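Local coordinates for protein cysteine synthase (Fusobacterium nucleatum subsp. nucleatum strain ATCC 25586, PDB 5XEM) that probably makes L-cysteine from O-acetyl-L-serine and hydrogen sulfide with pyridoxal 5'-phosphate, and releases hydrogen sulfide from cysteine in a beta-replacement that gives lanthionine, at residues M227-G230 with G231-V235; G120-G123 with M124-L128. One frame throughout, in Å; residues are numbered along the deposited sequence.

Overall arrangement
Both contacts are local, one in a loop and one at the start of a helix, with centres about 12 Å apart, and both touch the bound lanthionine. Contact 2 comes first along the chain: residues 120-128 lead from strand 114-118, at the edge of the four-stranded parallel sheet, into helix 123-136. Contact 1 follows much later, between helix 211-214 and strand 245-247, at the edge of the six-stranded mixed sheet. Two probable hydrogen bonds join them, Ser228 OG to Met124 N (2.9 Å) and Ser228 O to Lys125 N (3.0 Å), and Ile229 packs on Met124. A helix start beside the smaller sheet and a loop leading to the larger one thus meet at the ligand pocket.

Contact 1: M227-G230 with G231-V235; sequences MSIG and GIPAV. With 85F ((2R)-2-azanyl-3-[(2R)-2-azanyl-3-oxidanyl-3-oxidanylidene-propyl]sulfanyl-propanoic acid), chain C.
Met227 and Pro233 pack across a turn in the loop 227-235, one of the irregular connections that line the pocket of the bound lanthionine in this cysteine synthase, a member of the fold type II family of pyridoxal phosphate enzymes. In the close-packed part the methionine thioether runs across the CD corner of the proline ring: SD lies 3.7 Å from Pro233 CD, and the two side chains cross at about a right angle. The extended methionine chain, with CG beside the backbone N (chi1 -76°), brings CG, SD and CE all near that same CD. An unbranched, polarisable thioether suits this buried place, which Leu211 and Leu212 of helix 211-214 also cover, while the rigid proline offers it a fixed apolar surface. Ile229 adds a lighter touch, its CD1 4.4 Å from Pro233 CG.

The other side is looser. Gly230 is exposed, and Ile232 meets the first half of the turn only where CG2 comes 4.4 Å from Met227 SD, packing instead on Leu211 and Leu212. Gly230 has a positive phi, easy for a residue with no CB to press on the carbonyl oxygen of Ile229. Inside the bend a water takes the place of a direct backbone bond: it accepts from Ile229 N at 3.0 Å and donates to Gly231 O at 2.7 Å.

At the pocket face, Ser228 turns the loop into a carboxylate binder. Its OG, set between the backbone N and the carbonyl carbon (chi1 65°), accepts from Met124 N and so links the helix start to the ligand. Hydroxyl and amide grip the two oxygens of one lanthionine carboxylate separately: Ser228 OG donates to OH1 at 2.7 Å, and Ser228 N donates to OH2 at 2.9 Å, nearly straight at 166°.

Contact 2: G120-G123 with M124-L128; sequences GSLG and MKACL. With 85F ((2R)-2-azanyl-3-[(2R)-2-azanyl-3-oxidanyl-3-oxidanylidene-propyl]sulfanyl-propanoic acid), chain C.
Lys125 curls back over the turn to bond the backbone of Leu122, where a 3-10 segment leads from strand 114-118 into helix 123-136, a beta-to-alpha connection of the smaller sheet. Its CB stands 4.0 Å from Leu122 O. CG leaves anti to the backbone N (chi1 171°) and CD continues outward, then a nearly eclipsed chi3 of 21° swings CE back to 4.1 Å from that same oxygen. At the tip, NZ donates to Leu122 O at 3.0 Å, in the carbonyl plane and on a lone pair; a long, flexible side chain is needed to make such a loop. Lys125 also touches a crystal neighbour, which may favour the curl.

Alongside, the packing is tight: Ala126 CB presses on Leu122 CB at 3.5 Å, closer than usual for two carbons, and a bare methyl suits so near an approach. Gly123 joins them with a positive phi, readily taken by glycine, and its O receives a weak bond from Ala126 N at 3.3 Å.

On the pocket side, Met124 CG stands beside the backbone N (chi1 -65°), which sets it 3.2 Å from CZ1 of the lanthionine carboxylate. The contact thus divides its chemistry: the lysine ammonium donates to a backbone carbonyl, while methionine packs on the carboxylate carbon and, through its N, positions the Ser228 hydroxyl that bonds the ligand. The helix start may add a modest favourable field.

Contact 1: M227-G230 with G231-V235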
loop_
_atom_site.group_PDB
_atom_site.type_symbol
_atom_site.label_atom_id
_atom_site.label_comp_id
_atom_site.label_asym_id
_atom_site.label_seq_id
_atom_site.Cartn_x
_atom_site.Cartn_y
_atom_site.Cartn_z
ATOM N N MET A 227 -19.621 -7.573 14.595
ATOM C CA MET A 227 -19.292 -8.563 15.627
ATOM C C MET A 227 -20.119 -9.803 15.387
ATOM O O MET A 227 -21.317 -9.790 15.647
ATOM C CB MET A 227 -19.633 -7.968 16.978
ATOM C CG MET A 227 -18.597 -6.939 17.398
ATOM S SD MET A 227 -19.056 -6.050 18.903
ATOM C CE MET A 227 -17.724 -4.864 19.023
ATOM N N SER A 228 -19.492 -10.858 14.870
ATOM C CA SER A 228 -20.220 -12.074 14.478
ATOM C C SER A 228 -19.703 -13.371 15.095
ATOM O O SER A 228 -19.952 -14.478 14.553
ATOM C CB SER A 228 -20.297 -12.196 12.951
ATOM O OG SER A 228 -19.039 -12.378 12.317
ATOM N N ILE A 229 -18.994 -13.269 16.206
ATOM C CA ILE A 229 -18.512 -14.487 16.903
ATOM C C ILE A 229 -19.540 -15.056 17.889
ATOM O O ILE A 229 -19.265 -16.072 18.522
ATOM C CB ILE A 229 -17.146 -14.304 17.634
ATOM C CG1 ILE A 229 -17.279 -13.421 18.890
ATOM C CG2 ILE A 229 -16.113 -13.763 16.662
ATOM C CD1 ILE A 229 -16.040 -13.382 19.778
ATOM N N GLY A 230 -20.694 -14.408 18.036
ATOM C CA GLY A 230 -21.750 -14.895 18.946
ATOM C C GLY A 230 -21.828 -14.135 20.251
ATOM O O GLY A 230 -22.401 -14.621 21.236
ATOM N N GLY A 231 -21.269 -12.934 20.269
ATOM C CA GLY A 231 -21.303 -12.091 21.459
ATOM C C GLY A 231 -20.283 -10.987 21.293
ATOM O O GLY A 231 -19.604 -10.914 20.250
ATOM N N ILE A 232 -20.173 -10.132 22.301
ATOM C CA ILE A 232 -19.198 -9.047 22.283
ATOM C C ILE A 232 -17.801 -9.572 22.641
ATOM O O ILE A 232 -17.633 -10.241 23.644
ATOM C CB ILE A 232 -19.623 -7.910 23.243
ATOM C CG1 ILE A 232 -20.980 -7.346 22.818
ATOM C CG2 ILE A 232 -18.589 -6.794 23.265
ATOM C CD1 ILE A 232 -21.600 -6.410 23.830
ATOM N N PRO A 233 -16.784 -9.296 21.804
ATOM C CA PRO A 233 -15.443 -9.831 22.110
ATOM C C PRO A 233 -14.870 -9.331 23.433
ATOM O O PRO A 233 -15.153 -8.226 23.828
ATOM C CB PRO A 233 -14.583 -9.347 20.931
ATOM C CG PRO A 233 -15.576 -9.002 19.859
ATOM C CD PRO A 233 -16.782 -8.478 20.583
ATOM N N ALA A 234 -14.074 -10.166 24.107
ATOM C CA ALA A 234 -13.478 -9.831 25.394
ATOM C C ALA A 234 -12.602 -8.591 25.332
ATOM O O ALA A 234 -12.481 -7.856 26.316
ATOM C CB ALA A 234 -12.648 -11.022 25.897
ATOM N N VAL A 235 -11.979 -8.335 24.184
ATOM C CA VAL A 235 -11.092 -7.177 24.054
ATOM C C VAL A 235 -11.781 -5.832 23.826
ATOM O O VAL A 235 -11.117 -4.813 23.839
ATOM C CB VAL A 235 -10.008 -7.382 22.960
ATOM C CG1 VAL A 235 -9.091 -8.534 23.369
ATOM C CG2 VAL A 235 -10.648 -7.632 21.596
HETATM N N 85F C . -10.868 -7.006 11.148
HETATM C CA 85F C . -10.625 -8.294 11.831
HETATM C CB 85F C . -11.963 -9.007 12.128
HETATM S SG 85F C . -12.933 -8.229 13.397
HETATM C CD 85F C . -14.372 -9.289 13.660
HETATM C CE 85F C . -15.286 -9.466 12.419
HETATM N NZ2 85F C . -15.632 -8.175 11.808
HETATM C CZ1 85F C . -16.591 -10.158 12.897
HETATM O OH1 85F C . -17.527 -10.208 12.045
HETATM O OH2 85F C . -16.684 -10.618 14.069
HETATM C C 85F C . -9.737 -9.195 11.000
HETATM O OXT 85F C . -8.989 -8.645 10.177
HETATM O O 85F C . -9.784 -10.429 11.234
HETATM O O HOH W 1 -18.450 -10.813 17.839
#

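Contact 2: G120-G123 with M124-L128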
loop_
_atom_site.group_PDB
_atom_site.type_symbol
_atom_site.label_atom_id
_atom_site.label_comp_id
_atom_site.label_asym_id
_atom_site.label_seq_id
_atom_site.Cartn_x
_atom_site.Cartn_y
_atom_site.Cartn_z
ATOM N N GLY A 120 -19.780 -18.055 4.811
ATOM C CA GLY A 120 -19.894 -16.667 5.246
ATOM C C GLY A 120 -21.188 -16.270 5.930
ATOM O O GLY A 120 -21.203 -15.342 6.765
ATOM N N SER A 121 -22.271 -16.985 5.611
ATOM C CA SER A 121 -23.565 -16.733 6.228
ATOM C C SER A 121 -23.480 -16.932 7.748
ATOM O O SER A 121 -24.183 -16.264 8.495
ATOM C CB SER A 121 -24.649 -17.628 5.598
ATOM O OG SER A 121 -24.611 -18.959 6.090
ATOM N N LEU A 122 -22.583 -17.822 8.179
ATOM C CA LEU A 122 -22.361 -18.131 9.601
ATOM C C LEU A 122 -21.446 -17.166 10.358
ATOM O O LEU A 122 -21.316 -17.288 11.578
ATOM C CB LEU A 122 -21.804 -19.542 9.729
ATOM C CG LEU A 122 -22.665 -20.648 9.097
ATOM C CD1 LEU A 122 -21.948 -21.990 9.160
ATOM C CD2 LEU A 122 -24.033 -20.703 9.773
ATOM N N GLY A 123 -20.814 -16.219 9.665
ATOM C CA GLY A 123 -19.958 -15.223 10.309
ATOM C C GLY A 123 -18.667 -15.794 10.907
ATOM O O GLY A 123 -18.269 -16.923 10.582
ATOM N N MET A 124 -18.022 -15.016 11.774
ATOM C CA MET A 124 -16.731 -15.427 12.370
ATOM C C MET A 124 -16.867 -16.569 13.374
ATOM O O MET A 124 -15.890 -17.259 13.670
ATOM C CB MET A 124 -16.036 -14.243 13.048
ATOM C CG MET A 124 -15.624 -13.136 12.078
ATOM S SD MET A 124 -14.459 -13.729 10.820
ATOM C CE MET A 124 -13.280 -14.470 11.895
ATOM N N LYS A 125 -18.066 -16.765 13.919
ATOM C CA LYS A 125 -18.321 -17.909 14.806
ATOM C C LYS A 125 -17.932 -19.220 14.115
ATOM O O LYS A 125 -17.324 -20.096 14.739
ATOM C CB LYS A 125 -19.801 -17.918 15.210
ATOM C CG LYS A 125 -20.289 -19.144 15.962
ATOM C CD LYS A 125 -21.799 -19.101 16.255
ATOM C CE LYS A 125 -22.635 -18.169 15.368
ATOM N NZ LYS A 125 -22.814 -18.457 13.891
ATOM N N ALA A 126 -18.284 -19.356 12.844
ATOM C CA ALA A 126 -17.959 -20.540 12.057
ATOM C C ALA A 126 -16.448 -20.714 11.914
ATOM O O ALA A 126 -15.942 -21.834 11.980
ATOM C CB ALA A 126 -18.616 -20.480 10.670
ATOM N N CYS A 127 -15.741 -19.601 11.706
ATOM C CA CYS A 127 -14.278 -19.623 11.624
ATOM C C CYS A 127 -13.642 -20.139 12.911
ATOM O O CYS A 127 -12.760 -21.004 12.874
ATOM C CB CYS A 127 -13.750 -18.224 11.339
ATOM S SG CYS A 127 -14.409 -17.547 9.795
ATOM N N LEU A 128 -14.075 -19.580 14.046
ATOM C CA LEU A 128 -13.555 -19.996 15.349
ATOM C C LEU A 128 -13.869 -21.474 15.627
ATOM O O LEU A 128 -13.008 -22.229 16.116
ATOM C CB LEU A 128 -14.073 -19.075 16.471
ATOM C CG LEU A 128 -13.477 -17.657 16.571
ATOM C CD1 LEU A 128 -14.257 -16.831 17.573
ATOM C CD2 LEU A 128 -12.027 -17.711 17.037
HETATM N N 85F C . -10.868 -7.006 11.148
HETATM C CA 85F C . -10.625 -8.294 11.831
HETATM C CB 85F C . -11.963 -9.007 12.128
HETATM S SG 85F C . -12.933 -8.229 13.397
HETATM C CD 85F C . -14.372 -9.289 13.660
HETATM C CE 85F C . -15.286 -9.466 12.419
HETATM N NZ2 85F C . -15.632 -8.175 11.808
HETATM C CZ1 85F C . -16.591 -10.158 12.897
HETATM O OH1 85F C . -17.527 -10.208 12.045
HETATM O OH2 85F C . -16.684 -10.618 14.069
HETATM C C 85F C . -9.737 -9.195 11.000
HETATM O OXT 85F C . -8.989 -8.645 10.177
HETATM O O 85F C . -9.784 -10.429 11.234
#